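Local coordinates for uncharacterized protein MG376 homolog (PDB 2HQL) that probably binds single-stranded DNA as a small OB-fold protein that pairs with a second copy of itself, at residues 47-52 with 88-93; 10-15 with 71-76; 17-22 with 30-35; 54-59 with 94-99. All blocks are in the same frame, centred on the assembly; numbering follows the deposited sequence.

Interaction 1: 47-52 with 88-93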
loop_
_atom_site.group_PDB
_atom_site.type_symbol
_atom_site.label_atom_id
_atom_site.label_comp_id
_atom_site.label_asym_id
_atom_site.label_seq_id
_atom_site.Cartn_x
_atom_site.Cartn_y
_atom_site.Cartn_z
ATOM N N TYR A 47 -9.832 -5.142 2.163
ATOM C CA TYR A 47 -10.359 -4.399 1.031
ATOM C C TYR A 47 -9.411 -3.275 0.676
ATOM O O TYR A 47 -8.904 -2.561 1.553
ATOM C CB TYR A 47 -11.733 -3.829 1.347
ATOM C CG TYR A 47 -12.868 -4.832 1.244
ATOM C CD1 TYR A 47 -13.831 -4.722 0.241
ATOM C CD2 TYR A 47 -13.006 -5.860 2.174
ATOM C CE1 TYR A 47 -14.905 -5.606 0.176
ATOM C CE2 TYR A 47 -14.080 -6.746 2.115
ATOM C CZ TYR A 47 -15.023 -6.608 1.118
ATOM O OH TYR A 47 -16.103 -7.458 1.080
ATOM N N TYR A 48 -9.187 -3.132 -0.629
ATOM C CA TYR A 48 -8.294 -2.126 -1.175
ATOM C C TYR A 48 -9.010 -1.375 -2.273
ATOM O O TYR A 48 -9.917 -1.912 -2.910
ATOM C CB TYR A 48 -7.057 -2.805 -1.747
ATOM C CG TYR A 48 -6.290 -3.600 -0.718
ATOM C CD1 TYR A 48 -5.505 -2.958 0.238
ATOM C CD2 TYR A 48 -6.358 -4.993 -0.687
ATOM C CE1 TYR A 48 -4.810 -3.679 1.192
ATOM C CE2 TYR A 48 -5.662 -5.727 0.270
ATOM C CZ TYR A 48 -4.894 -5.061 1.200
ATOM O OH TYR A 48 -4.194 -5.760 2.146
ATOM N N VAL A 49 -8.613 -0.125 -2.480
ATOM C CA VAL A 49 -9.205 0.686 -3.524
ATOM C C VAL A 49 -8.105 0.986 -4.520
ATOM O O VAL A 49 -7.045 1.483 -4.164
ATOM C CB VAL A 49 -9.776 2.007 -2.983
ATOM C CG1 VAL A 49 -10.336 2.829 -4.124
ATOM C CG2 VAL A 49 -10.855 1.731 -1.954
ATOM N N ILE A 50 -8.359 0.654 -5.773
ATOM C CA ILE A 50 -7.395 0.882 -6.828
ATOM C C ILE A 50 -8.071 1.740 -7.887
ATOM O O ILE A 50 -9.298 1.829 -7.927
ATOM C CB ILE A 50 -6.937 -0.462 -7.442
ATOM C CG1 ILE A 50 -8.128 -1.201 -8.053
ATOM C CG2 ILE A 50 -6.328 -1.346 -6.360
ATOM C CD1 ILE A 50 -7.739 -2.454 -8.799
ATOM N N TYR A 51 -7.277 2.396 -8.728
ATOM C CA TYR A 51 -7.846 3.225 -9.789
ATOM C C TYR A 51 -6.918 3.293 -10.988
ATOM O O TYR A 51 -5.801 2.786 -10.938
ATOM C CB TYR A 51 -8.145 4.653 -9.304
ATOM C CG TYR A 51 -6.936 5.498 -8.972
ATOM C CD1 TYR A 51 -6.377 5.477 -7.693
ATOM C CD2 TYR A 51 -6.349 6.322 -9.933
ATOM C CE1 TYR A 51 -5.259 6.262 -7.378
ATOM C CE2 TYR A 51 -5.228 7.109 -9.630
ATOM C CZ TYR A 51 -4.690 7.071 -8.348
ATOM O OH TYR A 51 -3.585 7.831 -8.036
ATOM N N ALA A 52 -7.400 3.916 -12.063
ATOM C CA ALA A 52 -6.631 4.077 -13.291
ATOM C C ALA A 52 -7.147 5.273 -14.082
ATOM O O ALA A 52 -8.301 5.674 -13.948
ATOM C CB ALA A 52 -6.723 2.819 -14.135
ATOM N N LYS A 88 -6.000 8.081 3.977
ATOM C CA LYS A 88 -6.470 6.855 3.349
ATOM C C LYS A 88 -5.528 6.423 2.231
ATOM O O LYS A 88 -4.859 7.254 1.636
ATOM C CB LYS A 88 -7.894 7.068 2.805
ATOM C CG LYS A 88 -8.920 7.503 3.858
ATOM C CD LYS A 88 -9.344 6.336 4.723
ATOM C CE LYS A 88 -10.058 6.779 6.010
ATOM N NZ LYS A 88 -10.302 5.633 6.951
ATOM N N THR A 89 -5.473 5.123 1.962
ATOM C CA THR A 89 -4.610 4.572 0.913
ATOM C C THR A 89 -5.335 4.088 -0.359
ATOM O O THR A 89 -6.397 3.458 -0.293
ATOM C CB THR A 89 -3.791 3.400 1.472
ATOM O OG1 THR A 89 -2.849 3.902 2.420
ATOM C CG2 THR A 89 -3.055 2.673 0.373
ATOM N N THR A 90 -4.746 4.394 -1.512
ATOM C CA THR A 90 -5.279 3.969 -2.813
ATOM C C THR A 90 -4.099 3.554 -3.684
ATOM O O THR A 90 -2.986 4.046 -3.499
ATOM C CB THR A 90 -6.029 5.107 -3.572
ATOM O OG1 THR A 90 -5.129 6.193 -3.836
ATOM C CG2 THR A 90 -7.203 5.613 -2.764
ATOM N N ILE A 91 -4.330 2.646 -4.625
ATOM C CA ILE A 91 -3.253 2.225 -5.507
ATOM C C ILE A 91 -3.490 2.703 -6.923
ATOM O O ILE A 91 -4.489 2.356 -7.538
ATOM C CB ILE A 91 -3.082 0.690 -5.579
ATOM C CG1 ILE A 91 -2.946 0.094 -4.168
ATOM C CG2 ILE A 91 -1.841 0.352 -6.421
ATOM C CD1 ILE A 91 -4.274 -0.130 -3.467
ATOM N N GLU A 92 -2.548 3.502 -7.423
ATOM C CA GLU A 92 -2.581 4.031 -8.778
ATOM C C GLU A 92 -2.081 2.921 -9.693
ATOM O O GLU A 92 -0.898 2.582 -9.692
ATOM C CB GLU A 92 -1.656 5.240 -8.888
ATOM C CG GLU A 92 -1.777 5.989 -10.197
ATOM C CD GLU A 92 -0.695 7.013 -10.352
ATOM O OE1 GLU A 92 -0.147 7.424 -9.311
ATOM O OE2 GLU A 92 -0.395 7.412 -11.498
ATOM N N ILE A 93 -2.987 2.351 -10.470
ATOM C CA ILE A 93 -2.635 1.267 -11.368
ATOM C C ILE A 93 -1.682 1.696 -12.477
ATOM O O ILE A 93 -1.904 2.700 -13.155
ATOM C CB ILE A 93 -3.913 0.646 -11.977
ATOM C CG1 ILE A 93 -4.718 -0.049 -10.867
ATOM C CG2 ILE A 93 -3.554 -0.297 -13.126
ATOM C CD1 ILE A 93 -6.103 -0.471 -11.287
HETATM O O HOH W 1 -6.881 0.950 -0.362
#
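Val49 and Tyr51 of segment 47-52 pair through their backbones with Ile91 and Ile93 of segment 88-93, two strands that run parallel with 41° between their directions. This is the parallel pairing of the third and fifth strands in the OB fold, whose strand order is 1-2-3-5-4. Ile91 is bonded through both N and O: its N gives to Val49 O (3.0 Å), its O receives Tyr51 N (3.0 Å). Ile93 N then bonds to Tyr51 O (2.9 Å). Before the ladder begins, a water takes the N-H of Val49 and donates to Thr89 O, bridging the strands where they have not yet come together.

On the buried face, Ile50 CG2 meets Ile91 CD1 and Ile50 CD1 meets Ile93 CD1 (3.6 Å); Val31 and Ile33 of strand 28-39 extend this layer. On the other face, Tyr51 CG stands between the backbone N and the carbonyl carbon (chi1 68°), and the ring beyond it lies over Glu92. Glu92 CA makes a CH-pi contact with that ring face, 3.9 Å from the centroid. The Glu92 carboxylate forms a salt bridge with Arg77. At the edge of the Tyr51 ring, near its plane, Thr90 OG1 sits 3.5 Å from CE1.

Interaction 2: 10-15 with 71-76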
loop_
_atom_site.group_PDB
_atom_site.type_symbol
_atom_site.label_atom_id
_atom_site.label_comp_id
_atom_site.label_asym_id
_atom_site.label_seq_id
_atom_site.Cartn_x
_atom_site.Cartn_y
_atom_site.Cartn_z
ATOM N N ARG A 10 6.541 0.918 -5.501
ATOM C CA ARG A 10 5.951 -0.081 -6.387
ATOM C C ARG A 10 5.127 -1.087 -5.570
ATOM O O ARG A 10 5.539 -1.513 -4.488
ATOM C CB ARG A 10 7.046 -0.781 -7.188
ATOM C CG ARG A 10 7.761 0.178 -8.113
ATOM C CD ARG A 10 8.683 -0.500 -9.094
ATOM N NE ARG A 10 8.007 -1.520 -9.888
ATOM C CZ ARG A 10 8.543 -2.098 -10.959
ATOM N NH1 ARG A 10 9.755 -1.741 -11.360
ATOM N NH2 ARG A 10 7.885 -3.050 -11.610
ATOM N N VAL A 11 3.953 -1.440 -6.090
ATOM C CA VAL A 11 3.037 -2.367 -5.428
ATOM C C VAL A 11 2.539 -3.411 -6.421
ATOM O O VAL A 11 2.238 -3.080 -7.560
ATOM C CB VAL A 11 1.783 -1.622 -4.901
ATOM C CG1 VAL A 11 0.932 -2.537 -4.034
ATOM C CG2 VAL A 11 2.202 -0.382 -4.148
ATOM N N PHE A 12 2.453 -4.663 -5.981
ATOM C CA PHE A 12 1.935 -5.757 -6.800
ATOM C C PHE A 12 0.847 -6.390 -5.944
ATOM O O PHE A 12 1.092 -6.801 -4.806
ATOM C CB PHE A 12 3.035 -6.766 -7.103
ATOM C CG PHE A 12 4.131 -6.206 -7.941
ATOM C CD1 PHE A 12 4.150 -6.423 -9.312
ATOM C CD2 PHE A 12 5.135 -5.432 -7.364
ATOM C CE1 PHE A 12 5.144 -5.877 -10.099
ATOM C CE2 PHE A 12 6.142 -4.875 -8.147
ATOM C CZ PHE A 12 6.146 -5.099 -9.519
ATOM N N LEU A 13 -0.359 -6.474 -6.482
ATOM C CA LEU A 13 -1.453 -6.998 -5.693
ATOM C C LEU A 13 -2.519 -7.650 -6.544
ATOM O O LEU A 13 -2.664 -7.330 -7.716
ATOM C CB LEU A 13 -2.070 -5.845 -4.905
ATOM C CG LEU A 13 -3.100 -6.063 -3.805
ATOM C CD1 LEU A 13 -2.463 -6.753 -2.601
ATOM C CD2 LEU A 13 -3.645 -4.698 -3.415
ATOM N N GLU A 14 -3.278 -8.552 -5.930
ATOM C CA GLU A 14 -4.355 -9.266 -6.602
ATOM C C GLU A 14 -5.529 -9.494 -5.658
ATOM O O GLU A 14 -5.345 -9.743 -4.473
ATOM C CB GLU A 14 -3.861 -10.623 -7.103
ATOM C CG GLU A 14 -4.997 -11.613 -7.292
ATOM C CD GLU A 14 -4.532 -13.013 -7.609
ATOM O OE1 GLU A 14 -3.407 -13.386 -7.208
ATOM O OE2 GLU A 14 -5.312 -13.749 -8.246
ATOM N N GLY A 15 -6.740 -9.417 -6.188
ATOM C CA GLY A 15 -7.909 -9.653 -5.368
ATOM C C GLY A 15 -9.146 -9.793 -6.223
ATOM O O GLY A 15 -9.071 -9.753 -7.452
ATOM N N SER A 71 -5.096 -8.778 -11.086
ATOM C CA SER A 71 -3.760 -8.631 -10.506
ATOM C C SER A 71 -3.166 -7.418 -11.176
ATOM O O SER A 71 -3.374 -7.225 -12.367
ATOM C CB SER A 71 -2.876 -9.845 -10.822
ATOM O OG SER A 71 -3.454 -11.049 -10.347
ATOM N N ILE A 72 -2.427 -6.600 -10.435
ATOM C CA ILE A 72 -1.821 -5.412 -11.032
ATOM C C ILE A 72 -0.442 -5.081 -10.480
ATOM O O ILE A 72 0.087 -5.758 -9.596
ATOM C CB ILE A 72 -2.682 -4.124 -10.799
ATOM C CG1 ILE A 72 -2.776 -3.832 -9.294
ATOM C CG2 ILE A 72 -4.076 -4.268 -11.420
ATOM C CD1 ILE A 72 -3.177 -2.408 -8.970
ATOM N N GLU A 73 0.120 -4.015 -11.043
ATOM C CA GLU A 73 1.384 -3.436 -10.617
ATOM C C GLU A 73 0.964 -1.980 -10.435
ATOM O O GLU A 73 0.334 -1.403 -11.316
ATOM C CB GLU A 73 2.451 -3.536 -11.703
ATOM C CG GLU A 73 3.863 -3.303 -11.173
ATOM C CD GLU A 73 4.465 -1.972 -11.582
ATOM O OE1 GLU A 73 4.543 -1.732 -12.804
ATOM O OE2 GLU A 73 4.868 -1.177 -10.695
ATOM N N GLY A 74 1.277 -1.377 -9.300
ATOM C CA GLY A 74 0.856 -0.004 -9.127
ATOM C C GLY A 74 1.716 0.795 -8.187
ATOM O O GLY A 74 2.764 0.332 -7.728
ATOM N N ILE A 75 1.255 2.006 -7.895
ATOM C CA ILE A 75 1.969 2.921 -7.015
ATOM C C ILE A 75 1.081 3.281 -5.822
ATOM O O ILE A 75 -0.048 3.745 -5.980
ATOM C CB ILE A 75 2.361 4.194 -7.789
ATOM C CG1 ILE A 75 3.024 3.808 -9.117
ATOM C CG2 ILE A 75 3.327 5.009 -6.991
ATOM C CD1 ILE A 75 3.333 4.985 -10.029
ATOM N N LEU A 76 1.592 3.061 -4.621
ATOM C CA LEU A 76 0.820 3.365 -3.426
ATOM C C LEU A 76 0.706 4.873 -3.162
ATOM O O LEU A 76 1.712 5.563 -2.972
ATOM C CB LEU A 76 1.441 2.652 -2.227
ATOM C CG LEU A 76 0.517 2.387 -1.041
ATOM C CD1 LEU A 76 -0.721 1.628 -1.494
ATOM C CD2 LEU A 76 1.265 1.592 -0.004
#
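The guanidinium of Arg10 and the carboxylate of Glu73 meet at an oblique angle, their planes 50° apart, so neither is presented flat to the other. Glu73 OE2 approaches Arg10 NE at 3.3 Å in a salt bridge whose hydrogen bond is weak, the angle at the hydrogen being only 128°. The Arg10 chain bends at chi3 (55°), which places NE on the Glu73 side. The Phe12 ring lies beside the Glu73 side chain, but their modelled carbons come too close for its exact placing to be trusted; the Phe12 side chain also touches Ile105 of a loop.

Beneath these groups runs an antiparallel ladder that joins strands 9-22 and 69-81, the first and last in the 1-2-3-5-4 order of the OB fold, and so brings the two ends of the sheet together. Val11 and Gly74 form a hydrogen-bonded pair, Gly74 N giving to Val11 O at 2.6 Å. The next such pair, Leu13 with Ile72, is less even: Ile72 N reaches Leu13 O at 2.8 Å, whereas Leu13 N stands above the carbonyl plane of Ile72 O at 3.2 Å.

On the face opposite Phe12, Val11 CG2 packs on Leu76 CB (3.7 Å). Strand 9-22 is continued by an antiparallel strand of the second subunit, where Val11 meets Val11 of that chain; separately, Leu76 packs on its Leu76. On the Phe12 face, Ser71 OG rests 3.3 Å from Glu14 CB.

Interaction 3: 17-22 with 30-35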
loop_
_atom_site.group_PDB
_atom_site.type_symbol
_atom_site.label_atom_id
_atom_site.label_comp_id
_atom_site.label_asym_id
_atom_site.label_seq_id
_atom_site.Cartn_x
_atom_site.Cartn_y
_atom_site.Cartn_z
ATOM N N ILE A 17 -12.641 -8.350 -7.565
ATOM C CA ILE A 17 -13.344 -7.093 -7.796
ATOM C C ILE A 17 -14.661 -7.102 -7.015
ATOM O O ILE A 17 -15.503 -7.993 -7.201
ATOM C CB ILE A 17 -13.643 -6.913 -9.298
ATOM C CG1 ILE A 17 -12.342 -7.075 -10.095
ATOM C CG2 ILE A 17 -14.303 -5.559 -9.542
ATOM C CD1 ILE A 17 -12.495 -6.996 -11.611
ATOM N N GLU A 18 -14.849 -6.109 -6.150
ATOM C CA GLU A 18 -16.050 -6.036 -5.324
ATOM C C GLU A 18 -17.083 -5.010 -5.790
ATOM O O GLU A 18 -18.287 -5.203 -5.610
ATOM C CB GLU A 18 -15.654 -5.732 -3.879
ATOM C CG GLU A 18 -14.812 -6.815 -3.215
ATOM C CD GLU A 18 -15.576 -8.104 -3.010
ATOM O OE1 GLU A 18 -16.684 -8.026 -2.443
ATOM O OE2 GLU A 18 -15.080 -9.185 -3.401
ATOM N N SER A 19 -16.598 -3.916 -6.373
ATOM C CA SER A 19 -17.440 -2.838 -6.867
ATOM C C SER A 19 -16.519 -1.860 -7.566
ATOM O O SER A 19 -15.303 -1.985 -7.472
ATOM C CB SER A 19 -18.148 -2.144 -5.711
ATOM O OG SER A 19 -17.215 -1.506 -4.870
ATOM N N SER A 20 -17.089 -0.887 -8.269
ATOM C CA SER A 20 -16.275 0.091 -8.983
ATOM C C SER A 20 -17.133 1.234 -9.511
ATOM O O SER A 20 -18.343 1.094 -9.631
ATOM C CB SER A 20 -15.558 -0.584 -10.157
ATOM O OG SER A 20 -16.488 -1.010 -11.138
ATOM N N CYS A 21 -16.508 2.367 -9.827
ATOM C CA CYS A 21 -17.255 3.504 -10.356
ATOM C C CYS A 21 -16.384 4.595 -10.967
ATOM O O CYS A 21 -15.197 4.716 -10.662
ATOM C CB CYS A 21 -18.143 4.119 -9.267
ATOM S SG CYS A 21 -17.270 4.975 -7.943
ATOM N N TRP A 22 -17.011 5.394 -11.828
ATOM C CA TRP A 22 -16.353 6.497 -12.517
ATOM C C TRP A 22 -16.483 7.797 -11.741
ATOM O O TRP A 22 -17.527 8.060 -11.141
ATOM C CB TRP A 22 -16.966 6.708 -13.909
ATOM C CG TRP A 22 -16.578 5.674 -14.934
ATOM C CD1 TRP A 22 -17.314 4.585 -15.340
ATOM C CD2 TRP A 22 -15.367 5.648 -15.705
ATOM N NE1 TRP A 22 -16.633 3.894 -16.317
ATOM C CE2 TRP A 22 -15.437 4.523 -16.560
ATOM C CE3 TRP A 22 -14.225 6.468 -15.752
ATOM C CZ2 TRP A 22 -14.412 4.198 -17.457
ATOM C CZ3 TRP A 22 -13.204 6.144 -16.642
ATOM C CH2 TRP A 22 -13.308 5.017 -17.484
ATOM N N LEU A 30 -12.537 3.901 -10.618
ATOM C CA LEU A 30 -12.165 3.293 -9.357
ATOM C C LEU A 30 -12.787 1.947 -9.113
ATOM O O LEU A 30 -13.998 1.764 -9.248
ATOM C CB LEU A 30 -12.503 4.216 -8.186
ATOM C CG LEU A 30 -11.541 5.386 -7.966
ATOM C CD1 LEU A 30 -11.776 6.487 -9.009
ATOM C CD2 LEU A 30 -11.749 5.914 -6.549
ATOM N N VAL A 31 -11.923 1.017 -8.728
ATOM C CA VAL A 31 -12.311 -0.348 -8.427
ATOM C C VAL A 31 -11.936 -0.684 -6.975
ATOM O O VAL A 31 -10.935 -0.198 -6.445
ATOM C CB VAL A 31 -11.618 -1.344 -9.408
ATOM C CG1 VAL A 31 -11.935 -2.798 -9.014
ATOM C CG2 VAL A 31 -12.083 -1.063 -10.838
ATOM N N THR A 32 -12.768 -1.489 -6.325
ATOM C CA THR A 32 -12.505 -1.909 -4.960
ATOM C C THR A 32 -12.338 -3.418 -4.953
ATOM O O THR A 32 -13.237 -4.166 -5.358
ATOM C CB THR A 32 -13.624 -1.500 -4.014
ATOM O OG1 THR A 32 -13.605 -0.076 -3.868
ATOM C CG2 THR A 32 -13.416 -2.137 -2.643
ATOM N N ILE A 33 -11.167 -3.833 -4.477
ATOM C CA ILE A 33 -10.740 -5.227 -4.431
ATOM C C ILE A 33 -10.721 -5.829 -3.023
ATOM O O ILE A 33 -10.488 -5.139 -2.037
ATOM C CB ILE A 33 -9.309 -5.343 -5.023
ATOM C CG1 ILE A 33 -9.235 -4.643 -6.379
ATOM C CG2 ILE A 33 -8.908 -6.768 -5.160
ATOM C CD1 ILE A 33 -10.197 -5.150 -7.417
ATOM N N LYS A 34 -10.958 -7.134 -2.957
ATOM C CA LYS A 34 -10.944 -7.888 -1.707
ATOM C C LYS A 34 -9.836 -8.934 -1.793
ATOM O O LYS A 34 -9.683 -9.611 -2.811
ATOM C CB LYS A 34 -12.273 -8.621 -1.495
ATOM C CG LYS A 34 -12.220 -9.678 -0.380
ATOM C CD LYS A 34 -13.479 -10.556 -0.305
ATOM C CE LYS A 34 -13.614 -11.493 -1.508
ATOM N NZ LYS A 34 -14.831 -12.372 -1.418
ATOM N N GLN A 35 -9.055 -9.059 -0.728
ATOM C CA GLN A 35 -7.995 -10.059 -0.679
ATOM C C GLN A 35 -8.232 -10.810 0.616
ATOM O O GLN A 35 -8.448 -10.181 1.644
ATOM C CB GLN A 35 -6.607 -9.403 -0.649
ATOM C CG GLN A 35 -5.469 -10.406 -0.811
ATOM C CD GLN A 35 -4.101 -9.766 -0.948
ATOM O OE1 GLN A 35 -3.467 -9.387 0.043
ATOM N NE2 GLN A 35 -3.641 -9.635 -2.187
#
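A classic beta bulge marks the hairpin of strands 9-22 and 28-39: Glu18 and Ser19 both face Thr32, and the register shifts by one between Ile17 and Ser19. Thr32 is held through both its O and its N, Glu18 N reaching its O at 2.6 Å with a C=O...donor angle of 170°, and its own N giving to Ser19 O (2.8 Å). Beyond the bulge, Leu30 N bonds to Cys21 O (2.8 Å), restoring the regular antiparallel alternation.

At the bulge the Glu18 side chain points toward segment 30-35. Its chain bends at chi2 (-67°), and OE2 lies against the aliphatic part of Lys34, 3.4 Å from CB and 3.3 Å from CE. Lys34 NZ stands farther off, 3.8 Å from Glu18 OE2, so the salt bridge is a long one. On the inner face Ile17 divides its branches: CG2 touches Val31 CG1 (3.7 Å), while CG1 meets Ile33 CD1 (3.9 Å).

These aliphatic groups continue into the core. Leu60 and Thr64 of helix 54-64 pack on Val31, Ile70 of strand 69-81 meets both Ile17 and Ile33, and strand 42-53 flanks segment 30-35 through backbone bonds of Val31 with Ile50 and Ile33 with Tyr48.

Interaction 4: 54-59 with 94-99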
loop_
_atom_site.group_PDB
_atom_site.type_symbol
_atom_site.label_atom_id
_atom_site.label_comp_id
_atom_site.label_asym_id
_atom_site.label_seq_id
_atom_site.Cartn_x
_atom_site.Cartn_y
_atom_site.Cartn_z
ATOM N N GLY A 54 -6.908 7.575 -18.071
ATOM C CA GLY A 54 -6.766 7.446 -19.512
ATOM C C GLY A 54 -7.212 6.148 -20.152
ATOM O O GLY A 54 -8.292 5.637 -19.865
ATOM N N GLN A 55 -6.385 5.627 -21.051
ATOM C CA GLN A 55 -6.701 4.375 -21.720
ATOM C C GLN A 55 -6.935 3.263 -20.708
ATOM O O GLN A 55 -7.936 2.543 -20.779
ATOM C CB GLN A 55 -5.561 3.946 -22.645
ATOM C CG GLN A 55 -5.382 4.806 -23.886
ATOM C CD GLN A 55 -4.741 4.043 -25.039
ATOM O OE1 GLN A 55 -4.393 4.628 -26.064
ATOM N NE2 GLN A 55 -4.592 2.727 -24.875
ATOM N N LEU A 56 -5.999 3.133 -19.771
ATOM C CA LEU A 56 -6.042 2.098 -18.740
ATOM C C LEU A 56 -7.287 2.113 -17.843
ATOM O O LEU A 56 -7.590 1.114 -17.197
ATOM C CB LEU A 56 -4.764 2.171 -17.898
ATOM C CG LEU A 56 -4.428 1.045 -16.909
ATOM C CD1 LEU A 56 -4.552 -0.308 -17.578
ATOM C CD2 LEU A 56 -3.011 1.253 -16.385
ATOM N N ALA A 57 -8.007 3.234 -17.805
ATOM C CA ALA A 57 -9.231 3.314 -17.007
ATOM C C ALA A 57 -10.290 2.496 -17.733
ATOM O O ALA A 57 -11.094 1.796 -17.124
ATOM C CB ALA A 57 -9.695 4.761 -16.874
ATOM N N TYR A 58 -10.261 2.591 -19.054
ATOM C CA TYR A 58 -11.187 1.874 -19.911
ATOM C C TYR A 58 -10.852 0.392 -20.020
ATOM O O TYR A 58 -11.735 -0.430 -20.281
ATOM C CB TYR A 58 -11.202 2.532 -21.278
ATOM C CG TYR A 58 -11.976 3.817 -21.264
ATOM C CD1 TYR A 58 -13.372 3.803 -21.246
ATOM C CD2 TYR A 58 -11.324 5.047 -21.244
ATOM C CE1 TYR A 58 -14.104 4.982 -21.215
ATOM C CE2 TYR A 58 -12.047 6.236 -21.209
ATOM C CZ TYR A 58 -13.438 6.197 -21.197
ATOM O OH TYR A 58 -14.169 7.368 -21.182
ATOM N N GLU A 59 -9.575 0.062 -19.831
ATOM C CA GLU A 59 -9.128 -1.327 -19.834
ATOM C C GLU A 59 -9.648 -1.936 -18.533
ATOM O O GLU A 59 -10.153 -3.060 -18.501
ATOM C CB GLU A 59 -7.606 -1.410 -19.814
ATOM C CG GLU A 59 -6.903 -0.896 -21.046
ATOM C CD GLU A 59 -5.393 -0.928 -20.888
ATOM O OE1 GLU A 59 -4.856 -2.012 -20.547
ATOM O OE2 GLU A 59 -4.741 0.125 -21.101
ATOM N N VAL A 94 -0.608 0.929 -12.641
ATOM C CA VAL A 94 0.390 1.189 -13.668
ATOM C C VAL A 94 0.253 0.098 -14.708
ATOM O O VAL A 94 0.384 0.341 -15.906
ATOM C CB VAL A 94 1.833 1.147 -13.095
ATOM C CG1 VAL A 94 2.834 1.041 -14.223
ATOM C CG2 VAL A 94 2.121 2.406 -12.283
ATOM N N LYS A 95 -0.039 -1.111 -14.247
ATOM C CA LYS A 95 -0.165 -2.231 -15.158
ATOM C C LYS A 95 -1.155 -3.316 -14.711
ATOM O O LYS A 95 -1.222 -3.687 -13.536
ATOM C CB LYS A 95 1.226 -2.834 -15.367
ATOM C CG LYS A 95 1.316 -3.812 -16.511
ATOM C CD LYS A 95 2.749 -4.217 -16.784
ATOM C CE LYS A 95 2.811 -5.172 -17.952
ATOM N NZ LYS A 95 1.984 -6.382 -17.685
ATOM N N ILE A 96 -1.934 -3.813 -15.665
ATOM C CA ILE A 96 -2.893 -4.875 -15.396
ATOM C C ILE A 96 -2.337 -6.141 -16.021
ATOM O O ILE A 96 -1.839 -6.121 -17.150
ATOM C CB ILE A 96 -4.272 -4.598 -16.028
ATOM C CG1 ILE A 96 -4.879 -3.329 -15.430
ATOM C CG2 ILE A 96 -5.198 -5.783 -15.783
ATOM C CD1 ILE A 96 -6.241 -2.998 -15.991
ATOM N N PHE A 97 -2.419 -7.246 -15.292
ATOM C CA PHE A 97 -1.902 -8.509 -15.802
ATOM C C PHE A 97 -3.003 -9.432 -16.332
ATOM O O PHE A 97 -4.192 -9.254 -16.034
ATOM C CB PHE A 97 -1.113 -9.231 -14.704
ATOM C CG PHE A 97 0.061 -8.442 -14.166
ATOM C CD1 PHE A 97 1.154 -8.144 -14.982
ATOM C CD2 PHE A 97 0.080 -8.014 -12.838
ATOM C CE1 PHE A 97 2.245 -7.439 -14.486
ATOM C CE2 PHE A 97 1.174 -7.306 -12.332
ATOM C CZ PHE A 97 2.258 -7.019 -13.159
ATOM N N ASN A 98 -2.592 -10.405 -17.138
ATOM C CA ASN A 98 -3.519 -11.384 -17.691
ATOM C C ASN A 98 -3.883 -12.343 -16.566
ATOM O O ASN A 98 -3.008 -12.987 -15.983
ATOM C CB ASN A 98 -2.862 -12.146 -18.849
ATOM C CG ASN A 98 -3.604 -13.420 -19.209
ATOM O OD1 ASN A 98 -4.831 -13.470 -19.174
ATOM N ND2 ASN A 98 -2.856 -14.455 -19.580
ATOM N N PRO A 99 -5.181 -12.442 -16.234
ATOM C CA PRO A 99 -5.630 -13.338 -15.162
ATOM C C PRO A 99 -5.239 -14.802 -15.361
ATOM O O PRO A 99 -5.608 -15.675 -14.567
ATOM C CB PRO A 99 -7.144 -13.121 -15.141
ATOM C CG PRO A 99 -7.448 -12.742 -16.549
ATOM C CD PRO A 99 -6.332 -11.793 -16.885
HETATM O O HOH W 2 -2.183 -3.042 -18.587
#
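Leu56 of helix 54-64 is the first side chain of segment 54-59 to reach segment 94-99. Its CG lies anti to the backbone N (chi1 -169°), and the two methyls then take different partners. Leu56 CD1 meets Ile96 CD1 at 3.6 Å and Ile96 CG1 at 3.7 Å, the two side chains running antiparallel alongside each other. Leu56 CD2 instead lies against the backbone, 3.5 Å from Val94 O. Ala57 turns away from the strand, and Tyr58 is directed to the ring of Trp22. One helical turn after Leu56, Glu59 comes back to the same side, its CB 4.4 Å from Ile96 CD1. A water bridges the polar atoms here: it accepts from Ile96 N at 3.0 Å and donates weakly to Glu59 OE1 at 3.5 Å.

The contact is small, 168 Å² summed over both sides, with a helix-to-strand axis separation of 9.8 Å and an angle of 27°. It sets the start of the OB-fold helix beside the end of the fifth strand. Farther along the helix, Leu60 and His63 also touch Ile96. Within the sheet, strand 86-96 pairs with strand 69-81, where Val94 and Lys95 both face Glu73 in a classic beta bulge.

Overall arrangement
From the N terminus, strand 9-22 enters both interaction 2 and interaction 3. Interaction 3 closes first, a short hairpin loop with seven residues between its segments, and lies wholly within the much longer loop that interaction 2 closes with strand 69-81. Interaction 1 opens after interaction 3 has closed. Interactions 1, 2 and 4 cross one another along the chain, since their segments alternate: strand 86-96 completes interactions 1 and 4 only after strand 69-81 has completed interaction 2. Interactions 1, 2 and 3 supply three strand pairings, and those of 28-39 with 42-53 and of 69-81 with 86-96 complete the sheet; interaction 4 sets helix 54-64 against the end of strand 86-96.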